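PDB 2ID1: hypothetical protein from Chromobacterium violaceum, which probably silences ribosomes by binding large-subunit protein uL14 and so blocking the joining of the 30S and 50S subunits, which represses translation. Local coordinates for residues A[22-27]-A[36-41]. Residues are numbered along the deposited sequence; the frame is centred on the assembly and turned at random.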
ATOM      1  N   ILE A  22       4.942  -5.716  -4.746  1.00 39.43           N
ATOM      2  CA  ILE A  22       4.633  -5.501  -3.334  1.00 40.19           C
ATOM      3  C   ILE A  22       5.919  -5.409  -2.496  1.00 41.08           C
ATOM      4  O   ILE A  22       6.786  -6.277  -2.583  1.00 41.08           O
ATOM      5  CB  ILE A  22       3.759  -6.641  -2.794  1.00 38.99           C
ATOM      6  CG1 ILE A  22       2.479  -6.748  -3.620  1.00 37.84           C
ATOM      7  CG2 ILE A  22       3.423  -6.390  -1.338  1.00 39.51           C
ATOM      8  CD1 ILE A  22       1.573  -7.885  -3.206  1.00 35.16           C
ATOM      9  N   ILE A  23       6.037  -4.359  -1.690  1.00 41.67           N
ATOM     10  CA  ILE A  23       7.227  -4.185  -0.870  1.00 42.92           C
ATOM     11  C   ILE A  23       6.898  -3.813   0.569  1.00 43.90           C
ATOM     12  O   ILE A  23       5.851  -3.226   0.843  1.00 43.73           O
ATOM     13  CB  ILE A  23       8.137  -3.096  -1.430  1.00 42.43           C
ATOM     14  CG1 ILE A  23       7.572  -1.718  -1.086  1.00 41.51           C
ATOM     15  CG2 ILE A  23       8.246  -3.256  -2.940  1.00 42.43           C
ATOM     16  CD1 ILE A  23       8.506  -0.591  -1.417  1.00 40.71           C
ATOM     17  N   GLU A  24       7.811  -4.144   1.479  1.00 45.13           N
ATOM     18  CA  GLU A  24       7.624  -3.862   2.893  1.00 46.41           C
ATOM     19  C   GLU A  24       8.831  -3.108   3.440  1.00 46.14           C
ATOM     20  O   GLU A  24       9.947  -3.610   3.381  1.00 46.06           O
ATOM     21  CB  GLU A  24       7.441  -5.175   3.662  1.00 47.13           C
ATOM     22  CG  GLU A  24       6.815  -5.004   5.040  1.00 49.43           C
ATOM     23  CD  GLU A  24       6.902  -6.260   5.894  1.00 51.50           C
ATOM     24  OE1 GLU A  24       6.527  -7.356   5.414  1.00 52.94           O
ATOM     25  OE2 GLU A  24       7.344  -6.155   7.056  1.00 52.16           O
ATOM     26  N   LEU A  25       8.612  -1.901   3.961  1.00 47.03           N
ATOM     27  CA  LEU A  25       9.701  -1.096   4.525  1.00 48.15           C
ATOM     28  C   LEU A  25       9.585  -0.964   6.037  1.00 48.54           C
ATOM     29  O   LEU A  25       8.489  -0.857   6.582  1.00 47.86           O
ATOM     30  CB  LEU A  25       9.731   0.302   3.906  1.00 47.47           C
ATOM     31  CG  LEU A  25      10.181   0.385   2.446  1.00 47.72           C
ATOM     32  CD1 LEU A  25      10.127   1.834   1.990  1.00 48.19           C
ATOM     33  CD2 LEU A  25      11.592  -0.173   2.293  1.00 47.66           C
ATOM     34  N   ASP A  26      10.730  -0.960   6.706  1.00 48.98           N
ATOM     35  CA  ASP A  26      10.779  -0.846   8.154  1.00 49.43           C
ATOM     36  C   ASP A  26      10.988   0.602   8.580  1.00 49.29           C
ATOM     37  O   ASP A  26      12.115   1.039   8.780  1.00 50.28           O
ATOM     38  CB  ASP A  26      11.923  -1.699   8.684  1.00 51.36           C
ATOM     39  CG  ASP A  26      11.891  -1.845  10.184  1.00 53.37           C
ATOM     40  OD1 ASP A  26      12.848  -2.433  10.728  1.00 54.85           O
ATOM     41  OD2 ASP A  26      10.914  -1.382  10.816  1.00 54.18           O
ATOM     42  N   THR A  27       9.902   1.343   8.736  1.00 49.13           N
ATOM     43  CA  THR A  27       9.998   2.744   9.113  1.00 49.84           C
ATOM     44  C   THR A  27      10.271   2.952  10.592  1.00 50.56           C
ATOM     45  O   THR A  27      10.329   4.091  11.077  1.00 50.14           O
ATOM     46  CB  THR A  27       8.718   3.475   8.758  1.00 50.37           C
ATOM     47  OG1 THR A  27       7.618   2.829   9.403  1.00 52.16           O
ATOM     48  CG2 THR A  27       8.507   3.457   7.264  1.00 50.89           C
ATOM     49  N   ARG A  36       5.866  -0.605  10.244  1.00 50.19           N
ATOM     50  CA  ARG A  36       6.011  -1.217   8.934  1.00 49.58           C
ATOM     51  C   ARG A  36       5.079  -0.585   7.903  1.00 48.52           C
ATOM     52  O   ARG A  36       3.927  -0.277   8.196  1.00 48.15           O
ATOM     53  CB  ARG A  36       5.740  -2.717   9.039  1.00 51.32           C
ATOM     54  CG  ARG A  36       6.839  -3.565   8.435  1.00 55.13           C
ATOM     55  CD  ARG A  36       7.642  -4.346   9.482  1.00 57.66           C
ATOM     56  NE  ARG A  36       8.190  -3.524  10.564  1.00 61.08           N
ATOM     57  CZ  ARG A  36       9.075  -3.969  11.457  1.00 62.37           C
ATOM     58  NH1 ARG A  36       9.514  -5.222  11.386  1.00 62.71           N
ATOM     59  NH2 ARG A  36       9.506  -3.177  12.436  1.00 61.87           N
HETATM   60  N   MSE A  37       5.599  -0.385   6.699  1.00 48.20           N
HETATM   61  CA  MSE A  37       4.841   0.201   5.599  1.00 47.83           C
HETATM   62  C   MSE A  37       4.881  -0.741   4.412  1.00 45.88           C
HETATM   63  O   MSE A  37       5.873  -1.423   4.189  1.00 45.99           O
HETATM   64  CB  MSE A  37       5.442   1.531   5.169  1.00 51.23           C
HETATM   65  CG  MSE A  37       4.822   2.052   3.889  1.00 57.70           C
HETATM   66 SE   MSE A  37       5.377   3.831   3.397  1.00 67.26          SE
HETATM   67  CE  MSE A  37       4.232   4.862   4.604  1.00 65.30           C
ATOM     68  N   ILE A  38       3.812  -0.758   3.633  1.00 43.50           N
ATOM     69  CA  ILE A  38       3.747  -1.633   2.472  1.00 40.36           C
ATOM     70  C   ILE A  38       3.253  -0.850   1.265  1.00 39.33           C
ATOM     71  O   ILE A  38       2.308  -0.073   1.367  1.00 39.70           O
ATOM     72  CB  ILE A  38       2.790  -2.805   2.726  1.00 39.19           C
ATOM     73  CG1 ILE A  38       3.225  -3.560   3.977  1.00 37.09           C
ATOM     74  CG2 ILE A  38       2.760  -3.722   1.520  1.00 37.07           C
ATOM     75  CD1 ILE A  38       2.278  -4.646   4.380  1.00 38.04           C
ATOM     76  N   VAL A  39       3.888  -1.057   0.120  1.00 36.92           N
ATOM     77  CA  VAL A  39       3.488  -0.359  -1.088  1.00 35.12           C
ATOM     78  C   VAL A  39       3.301  -1.366  -2.213  1.00 35.70           C
ATOM     79  O   VAL A  39       4.269  -1.986  -2.647  1.00 36.90           O
ATOM     80  CB  VAL A  39       4.559   0.651  -1.533  1.00 34.37           C
ATOM     81  CG1 VAL A  39       4.152   1.291  -2.848  1.00 33.22           C
ATOM     82  CG2 VAL A  39       4.780   1.698  -0.455  1.00 32.40           C
ATOM     83  N   ALA A  40       2.068  -1.547  -2.679  1.00 34.29           N
ATOM     84  CA  ALA A  40       1.823  -2.483  -3.771  1.00 32.66           C
ATOM     85  C   ALA A  40       1.212  -1.729  -4.939  1.00 31.97           C
ATOM     86  O   ALA A  40       0.606  -0.673  -4.761  1.00 29.20           O
ATOM     87  CB  ALA A  40       0.906  -3.616  -3.314  1.00 32.92           C
ATOM     88  N   THR A  41       1.375  -2.281  -6.136  1.00 33.17           N
ATOM     89  CA  THR A  41       0.863  -1.651  -7.354  1.00 34.90           C
ATOM     90  C   THR A  41      -0.372  -2.308  -7.962  1.00 34.94           C
ATOM     91  O   THR A  41      -0.474  -3.527  -8.009  1.00 33.79           O
ATOM     92  CB  THR A  41       1.947  -1.631  -8.441  1.00 35.10           C
ATOM     93  OG1 THR A  41       3.105  -0.945  -7.949  1.00 38.15           O
ATOM     94  CG2 THR A  41       1.445  -0.924  -9.691  1.00 35.59           C
TER
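D26 OD2 is gripped by two groups, the guanidinium of R36 across the strand pair and the hydroxyl of S28 just beyond its own strand. The salt bridge runs from D26 OD2 to R36 NH2 at 2.8 Å, yet the two groups are not coplanar: the carboxylate sits over one face of the guanidinium, displaced toward the rim, with the planes 55° apart. The R36 chain bends at chi2, which sets CD, and at chi3, which sets NE; its CG and CD lie close to the E24 carboxylate. There the second acid approaches near the guanidinium plane, but E24 OE2 and R36 NE remain 4.5 Å apart, too far for a salt bridge, so any attraction is probably a longer-range one.

Strands 22-26 and 36-41 form an antiparallel hairpin at one side of the mixed four-stranded sheet, in which 22-26 is an outermost strand and 36-41 also bonds to strand 85-90. Two hydrogen-bonded pairs, I23 with V39 and L25 with M37, zip the backbones together. L25 N donates to M37 O at 2.8 Å, and M37 N returns a bond to L25 O that lies in the carbonyl plane. At the other pair, I23 N stands well above the plane of the V39 carbonyl.

Apolar contacts occur on both faces of the hairpin. I23 and V39 lie side by side and point the same way, I23 CG1 meeting V39 CB at 3.9 Å, on the face that R95 of helix 92-98 touches. On the other face, I22 sets CG1 against A40 CB at 3.5 Å, while I22 CG2, anti to the backbone N, meets I38 CG2 at 4.0 Å. Both isoleucines there pack on L14 of helix 3-16, and I38 also touches I11, which E24 contacts from the neighbouring strand.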